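Putative hemin storage protein (Bordetella bronchiseptica, PDB 6AU1) cleaves deacetylated poly-beta-1,6-N-acetylglucosamine through its glycoside hydrolase domain, the part of the longer protein present here, and can thereby disrupt bacterial biofilms. Local coordinates at residues I17-D21 / P22-N26; D73-N76 / R77-Q81. All coordinates share one frame; numbering follows the deposited sequence.

In the fold
Interaction 1 comes first along the chain, where residues 17-21 leave helix 14-17 and lead into helix 22-39; interaction 2 follows at residues 73-81, over the start of helix 75-86. Their centres lie about 13 Å apart, on the same side of the chain's centre, and their side chains touch: Gln-25 NE2 is 3.5 Å from Leu-74 CD1, and Ile-17 CD1 is 3.9 Å from Val-78 CG1. Interaction 1 is the more superficial, about 25 Å from the chain centre against 19 Å. The two helices that begin here follow strands 8-12 and 43-47, which pair in parallel in the barrel of a TIM-barrel-like hydrolase domain, so the packing of one interaction on the other joins adjacent beta-alpha units near their helix starts.

Interaction 1: I17-D21 / P22-N26. With SO4 (sulfate ion), chain C.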
ATOM      1  N   ILE A  17     -14.343   5.645   9.160  1.00 14.66           N
ATOM      2  CA  ILE A  17     -15.121   6.890   9.129  1.00 15.24           C
ATOM      3  C   ILE A  17     -16.554   6.629   8.677  1.00 17.19           C
ATOM      4  O   ILE A  17     -17.515   7.168   9.252  1.00 14.89           O
ATOM      5  CB  ILE A  17     -14.484   7.928   8.180  1.00 14.79           C
ATOM      6  CG1 ILE A  17     -13.037   8.222   8.605  1.00 20.24           C
ATOM      7  CG2 ILE A  17     -15.353   9.205   8.089  1.00 16.57           C
ATOM      8  CD1 ILE A  17     -12.280   9.125   7.649  1.00 23.19           C
ATOM      9  N   TYR A  18     -16.689   5.822   7.625  1.00 14.65           N
ATOM     10  CA  TYR A  18     -17.996   5.541   7.020  1.00 13.48           C
ATOM     11  C   TYR A  18     -19.053   5.124   8.038  1.00 14.88           C
ATOM     12  O   TYR A  18     -18.776   4.325   8.932  1.00 16.88           O
ATOM     13  CB  TYR A  18     -17.877   4.429   5.957  1.00 15.35           C
ATOM     14  CG  TYR A  18     -19.244   4.032   5.436  1.00 15.47           C
ATOM     15  CD1 TYR A  18     -19.911   4.837   4.530  1.00 17.71           C
ATOM     16  CD2 TYR A  18     -19.888   2.888   5.897  1.00 16.40           C
ATOM     17  CE1 TYR A  18     -21.178   4.508   4.069  1.00 21.36           C
ATOM     18  CE2 TYR A  18     -21.159   2.548   5.439  1.00 17.71           C
ATOM     19  CZ  TYR A  18     -21.795   3.362   4.526  1.00 20.27           C
ATOM     20  OH  TYR A  18     -23.059   3.045   4.063  1.00 21.19           O
ATOM     21  N   ASP A  19     -20.262   5.662   7.895  1.00 15.38           N
ATOM     22  CA  ASP A  19     -21.410   5.176   8.656  1.00 17.55           C
ATOM     23  C   ASP A  19     -22.675   5.440   7.847  1.00 17.80           C
ATOM     24  O   ASP A  19     -22.804   6.492   7.217  1.00 17.94           O
ATOM     25  CB  ASP A  19     -21.496   5.848  10.037  1.00 17.96           C
ATOM     26  CG  ASP A  19     -22.407   5.097  10.999  1.00 21.41           C
ATOM     27  OD1 ASP A  19     -23.642   5.158  10.836  1.00 21.19           O
ATOM     28  OD2 ASP A  19     -21.891   4.444  11.926  1.00 24.43           O
ATOM     29  N   PRO A  20     -23.619   4.483   7.855  1.00 19.67           N
ATOM     30  CA  PRO A  20     -24.878   4.707   7.126  1.00 20.01           C
ATOM     31  C   PRO A  20     -25.634   5.928   7.645  1.00 19.01           C
ATOM     32  O   PRO A  20     -26.464   6.497   6.931  1.00 21.22           O
ATOM     33  CB  PRO A  20     -25.678   3.414   7.368  1.00 26.97           C
ATOM     34  CG  PRO A  20     -24.924   2.641   8.417  1.00 31.77           C
ATOM     35  CD  PRO A  20     -23.505   3.116   8.391  1.00 22.26           C
ATOM     36  N   ASP A  21     -25.349   6.310   8.886  1.00 19.50           N
ATOM     37  CA  ASP A  21     -25.892   7.532   9.472  1.00 18.33           C
ATOM     38  C   ASP A  21     -24.891   8.659   9.195  1.00 17.05           C
ATOM     39  O   ASP A  21     -23.814   8.688   9.782  1.00 16.87           O
ATOM     40  CB  ASP A  21     -26.143   7.330  10.977  1.00 22.56           C
ATOM     41  CG  ASP A  21     -26.517   8.614  11.712  1.00 28.45           C
ATOM     42  OD1 ASP A  21     -26.669   9.676  11.074  1.00 24.40           O
ATOM     43  OD2 ASP A  21     -26.680   8.547  12.953  1.00 30.80           O
ATOM     44  N   PRO A  22     -25.242   9.584   8.286  1.00 18.78           N
ATOM     45  CA  PRO A  22     -24.273  10.617   7.891  1.00 21.14           C
ATOM     46  C   PRO A  22     -23.872  11.525   9.060  1.00 19.26           C
ATOM     47  O   PRO A  22     -22.791  12.127   9.039  1.00 19.40           O
ATOM     48  CB  PRO A  22     -25.017  11.403   6.798  1.00 20.12           C
ATOM     49  CG  PRO A  22     -26.470  11.161   7.071  1.00 22.15           C
ATOM     50  CD  PRO A  22     -26.553   9.764   7.629  1.00 19.59           C
ATOM     51  N   GLU A  23     -24.708  11.611  10.083  1.00 21.49           N
ATOM     52  CA  GLU A  23     -24.369  12.459  11.218  1.00 23.10           C
ATOM     53  C   GLU A  23     -23.335  11.767  12.107  1.00 23.18           C
ATOM     54  O   GLU A  23     -22.430  12.417  12.627  1.00 22.92           O
ATOM     55  CB  GLU A  23     -25.615  12.837  12.016  1.00 32.11           C
ATOM     56  CG  GLU A  23     -25.505  14.191  12.703  1.00 44.81           C
ATOM     57  CD  GLU A  23     -25.187  15.335  11.738  1.00 48.51           C
ATOM     58  OE1 GLU A  23     -25.638  15.298  10.563  1.00 28.92           O
ATOM     59  OE2 GLU A  23     -24.480  16.278  12.161  1.00 51.53           O
ATOM     60  N   GLN A  24     -23.453  10.451  12.267  1.00 18.52           N
ATOM     61  CA  GLN A  24     -22.401   9.687  12.949  1.00 20.60           C
ATOM     62  C   GLN A  24     -21.094   9.732  12.161  1.00 17.78           C
ATOM     63  O   GLN A  24     -20.005   9.818  12.736  1.00 17.84           O
ATOM     64  CB  GLN A  24     -22.832   8.236  13.158  1.00 21.94           C
ATOM     65  CG  GLN A  24     -21.817   7.420  13.952  1.00 23.86           C
ATOM     66  CD  GLN A  24     -21.624   7.968  15.351  1.00 29.22           C
ATOM     67  OE1 GLN A  24     -22.597   8.231  16.065  1.00 31.81           O
ATOM     68  NE2 GLN A  24     -20.364   8.165  15.748  1.00 26.29           N
ATOM     69  N   GLN A  25     -21.209   9.670  10.837  1.00 15.86           N
ATOM     70  CA  GLN A  25     -20.049   9.749   9.968  1.00 17.42           C
ATOM     71  C   GLN A  25     -19.340  11.094  10.169  1.00 15.84           C
ATOM     72  O   GLN A  25     -18.117  11.159  10.209  1.00 15.59           O
ATOM     73  CB  GLN A  25     -20.475   9.556   8.511  1.00 17.07           C
ATOM     74  CG  GLN A  25     -19.323   9.420   7.529  1.00 17.56           C
ATOM     75  CD  GLN A  25     -19.820   9.093   6.138  1.00 20.27           C
ATOM     76  OE1 GLN A  25     -20.159   7.946   5.848  1.00 17.14           O
ATOM     77  NE2 GLN A  25     -19.900  10.108   5.280  1.00 19.06           N
ATOM     78  N   ASN A  26     -20.116  12.167  10.302  1.00 15.49           N
ATOM     79  CA  ASN A  26     -19.538  13.481  10.546  1.00 16.27           C
ATOM     80  C   ASN A  26     -18.817  13.542  11.893  1.00 17.68           C
ATOM     81  O   ASN A  26     -17.737  14.126  12.010  1.00 20.27           O
ATOM     82  CB  ASN A  26     -20.620  14.561  10.487  1.00 19.41           C
ATOM     83  CG  ASN A  26     -20.072  15.942  10.790  1.00 23.93           C
ATOM     84  OD1 ASN A  26     -19.362  16.526   9.977  1.00 33.97           O
ATOM     85  ND2 ASN A  26     -20.381  16.457  11.965  1.00 32.85           N
TER
HETATM   86  S   SO4 C 701     -22.984  -0.463   3.666  1.00 35.40           S
HETATM   87  O1  SO4 C 701     -22.206   0.139   2.584  1.00 30.24           O
HETATM   88  O2  SO4 C 701     -22.104  -1.238   4.537  1.00 37.50           O
HETATM   89  O3  SO4 C 701     -23.995  -1.357   3.085  1.00 36.72           O
HETATM   90  O4  SO4 C 701     -23.640   0.575   4.454  1.00 30.12           O
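Residues 17-21 turn back over the first turn of helix 22-39, bringing the CA atoms of Asp-19 and Gln-25 to 4.9 Å, while Gln-25 N donates to Asp-21 O at 3.0 Å. The Gln-25 side chain runs extended past CG (chi2 174°) along the connecting loop. Its CG lies 3.4 Å from Ile-17 O, and its OE1 takes the backbone N-H of Asp-19 at 3.1 Å, a nearly straight bond (166° at the hydrogen) that lies in the amide's carbonyl plane on a lone pair. The same oxygen approaches Tyr-18 CD1 obliquely, with the amide and ring planes turned 45° apart. At the far end of that ring, Tyr-18 OH donates to sulfate O4 at 2.6 Å; Arg-71 also binds this ion, which probably came from the crystallisation liquor. Asp-19 OD1 accepts from Asp-21 N through its anti lone pair, closing an Asx turn, and Asp-19 OD2 rests 3.6 Å from Gln-24 CG. Beyond this contact, the Gln-24 amide bonds to Asn-28 and Arg-27. Asp-21 OD1 receives Glu-23 N at 2.9 Å from above the carboxylate plane, a bond characteristic of an aspartate N-cap, here reached directly through an Asx turn.

Interaction 2: D73-N76 / R77-Q81; sequences DLFN and RVAWQ
The Phe-75 ring has Ala-79 CB over one face, its CE2 lying 4.1 Å from that methyl, whereas the Trp-80 indole meets Asn-76 O obliquely, CD1 being 3.4 Å from the oxygen. The indole also stacks with the ring of His-153. The Arg-77 guanidinium likewise stands oblique to Asp-73 O; the aliphatic part of the chain makes the nearer approach, with CD 3.5 Å from that oxygen. Arg-77 CG sits between its backbone N and carbonyl carbon (chi1 73°), which directs the chain back along the residues leading into the helix, and CD also packs 4.0 Å from Leu-74 CD1. The segments span the entry to helix 75-86 and about its first two turns, with Leu-74 at the N-cap position. Successive i to i+4 bonds establish the helix: Val-78 N to Leu-74 O, Ala-79 N to Phe-75 O at 2.9 Å, and Trp-80 N to Asn-76 O. Leu-74 CD1 lies 3.7 Å from Val-78 CG2, a branch that is itself only 3.2 Å from Leu-74 O. Leu-74 also packs on Leu-14 of helix 14-17, and Val-78 on Leu-29 of helix 22-39, while Phe-75 and Ala-79 pack inward on Ala-92 and Val-90 of strand 89-94.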
ATOM      1  N   ASP A  73     -19.465   8.998  -1.078  1.00 13.73           N
ATOM      2  CA  ASP A  73     -18.614  10.016  -1.687  1.00 15.32           C
ATOM      3  C   ASP A  73     -17.837  10.710  -0.579  1.00 15.34           C
ATOM      4  O   ASP A  73     -18.261  11.754  -0.070  1.00 19.42           O
ATOM      5  CB  ASP A  73     -19.452  11.024  -2.484  1.00 14.97           C
ATOM      6  CG  ASP A  73     -18.619  11.856  -3.438  1.00 17.43           C
ATOM      7  OD1 ASP A  73     -17.371  11.813  -3.355  1.00 17.52           O
ATOM      8  OD2 ASP A  73     -19.216  12.569  -4.276  1.00 20.77           O
ATOM      9  N   LEU A  74     -16.697  10.133  -0.202  1.00 12.88           N
ATOM     10  CA  LEU A  74     -16.105  10.471   1.083  1.00 13.64           C
ATOM     11  C   LEU A  74     -14.644  10.878   0.985  1.00 15.41           C
ATOM     12  O   LEU A  74     -14.171  11.674   1.793  1.00 14.36           O
ATOM     13  CB  LEU A  74     -16.253   9.275   2.038  1.00 17.03           C
ATOM     14  CG  LEU A  74     -15.865   9.419   3.505  1.00 20.44           C
ATOM     15  CD1 LEU A  74     -16.598  10.584   4.150  1.00 17.21           C
ATOM     16  CD2 LEU A  74     -16.199   8.111   4.235  1.00 20.31           C
ATOM     17  N   PHE A  75     -13.906  10.319   0.026  1.00 13.72           N
ATOM     18  CA  PHE A  75     -12.472  10.610  -0.026  1.00 15.00           C
ATOM     19  C   PHE A  75     -12.191  12.106  -0.222  1.00 14.14           C
ATOM     20  O   PHE A  75     -11.348  12.681   0.480  1.00 13.32           O
ATOM     21  CB  PHE A  75     -11.769   9.817  -1.135  1.00 14.75           C
ATOM     22  CG  PHE A  75     -10.291  10.083  -1.189  1.00 15.22           C
ATOM     23  CD1 PHE A  75      -9.427   9.389  -0.360  1.00 11.56           C
ATOM     24  CD2 PHE A  75      -9.775  11.074  -2.018  1.00 15.83           C
ATOM     25  CE1 PHE A  75      -8.048   9.640  -0.384  1.00 13.59           C
ATOM     26  CE2 PHE A  75      -8.410  11.350  -2.042  1.00 17.78           C
ATOM     27  CZ  PHE A  75      -7.542  10.635  -1.220  1.00 14.99           C
ATOM     28  N   ASN A  76     -12.877  12.740  -1.170  1.00 13.75           N
ATOM     29  CA  ASN A  76     -12.600  14.147  -1.446  1.00 16.27           C
ATOM     30  C   ASN A  76     -12.800  15.014  -0.200  1.00 17.99           C
ATOM     31  O   ASN A  76     -11.979  15.888   0.096  1.00 14.60           O
ATOM     32  CB  ASN A  76     -13.474  14.675  -2.601  1.00 18.08           C
ATOM     33  CG  ASN A  76     -14.955  14.775  -2.234  1.00 22.11           C
ATOM     34  OD1 ASN A  76     -15.552  13.815  -1.742  1.00 18.66           O
ATOM     35  ND2 ASN A  76     -15.553  15.958  -2.464  1.00 20.59           N
ATOM     36  N   ARG A  77     -13.875  14.779   0.543  1.00 15.46           N
ATOM     37  CA  ARG A  77     -14.162  15.695   1.646  1.00 18.61           C
ATOM     38  C   ARG A  77     -13.255  15.433   2.860  1.00 15.64           C
ATOM     39  O   ARG A  77     -12.876  16.368   3.554  1.00 16.67           O
ATOM     40  CB  ARG A  77     -15.643  15.638   2.029  1.00 24.12           C
ATOM     41  CG  ARG A  77     -16.080  14.391   2.761  1.00 19.19           C
ATOM     42  CD  ARG A  77     -17.555  14.075   2.440  1.00 21.65           C
ATOM     43  NE  ARG A  77     -18.433  15.255   2.444  1.00 20.29           N
ATOM     44  CZ  ARG A  77     -19.136  15.679   3.492  1.00 24.03           C
ATOM     45  NH1 ARG A  77     -19.062  15.037   4.651  1.00 27.73           N
ATOM     46  NH2 ARG A  77     -19.919  16.750   3.382  1.00 17.78           N
ATOM     47  N   VAL A  78     -12.850  14.186   3.074  1.00 16.12           N
ATOM     48  CA  VAL A  78     -11.925  13.895   4.170  1.00 15.41           C
ATOM     49  C   VAL A  78     -10.544  14.433   3.823  1.00 18.17           C
ATOM     50  O   VAL A  78      -9.862  15.006   4.675  1.00 16.82           O
ATOM     51  CB  VAL A  78     -11.868  12.398   4.478  1.00 17.49           C
ATOM     52  CG1 VAL A  78     -10.836  12.099   5.562  1.00 17.92           C
ATOM     53  CG2 VAL A  78     -13.269  11.916   4.905  1.00 20.08           C
ATOM     54  N   ALA A  79     -10.149  14.289   2.564  1.00 14.65           N
ATOM     55  CA  ALA A  79      -8.866  14.835   2.121  1.00 16.81           C
ATOM     56  C   ALA A  79      -8.843  16.354   2.291  1.00 19.53           C
ATOM     57  O   ALA A  79      -7.875  16.910   2.817  1.00 17.50           O
ATOM     58  CB  ALA A  79      -8.596  14.455   0.669  1.00 14.86           C
ATOM     59  N   TRP A  80      -9.907  17.036   1.865  1.00 14.62           N
ATOM     60  CA  TRP A  80      -9.920  18.495   2.004  1.00 15.36           C
ATOM     61  C   TRP A  80      -9.884  18.924   3.475  1.00 15.77           C
ATOM     62  O   TRP A  80      -9.216  19.901   3.831  1.00 18.76           O
ATOM     63  CB  TRP A  80     -11.155  19.110   1.312  1.00 17.86           C
ATOM     64  CG  TRP A  80     -10.934  19.450  -0.147  1.00 17.93           C
ATOM     65  CD1 TRP A  80     -11.670  19.010  -1.221  1.00 19.99           C
ATOM     66  CD2 TRP A  80      -9.895  20.279  -0.688  1.00 22.48           C
ATOM     67  NE1 TRP A  80     -11.159  19.536  -2.391  1.00 21.19           N
ATOM     68  CE2 TRP A  80     -10.069  20.312  -2.090  1.00 23.15           C
ATOM     69  CE3 TRP A  80      -8.843  21.010  -0.121  1.00 22.30           C
ATOM     70  CZ2 TRP A  80      -9.227  21.041  -2.928  1.00 28.34           C
ATOM     71  CZ3 TRP A  80      -8.009  21.726  -0.957  1.00 28.01           C
ATOM     72  CH2 TRP A  80      -8.209  21.739  -2.344  1.00 30.00           C
ATOM     73  N   GLN A  81     -10.605  18.210   4.335  1.00 15.98           N
ATOM     74  CA  GLN A  81     -10.650  18.623   5.734  1.00 19.51           C
ATOM     75  C   GLN A  81      -9.325  18.355   6.429  1.00 19.55           C
ATOM     76  O   GLN A  81      -8.895  19.162   7.250  1.00 21.53           O
ATOM     77  CB  GLN A  81     -11.787  17.936   6.481  1.00 22.21           C
ATOM     78  CG  GLN A  81     -13.154  18.399   6.004  1.00 27.34           C
ATOM     79  CD  GLN A  81     -14.200  18.380   7.094  1.00 40.98           C
ATOM     80  OE1 GLN A  81     -13.882  18.432   8.281  1.00 44.27           O
ATOM     81  NE2 GLN A  81     -15.465  18.305   6.694  1.00 40.46           N
TER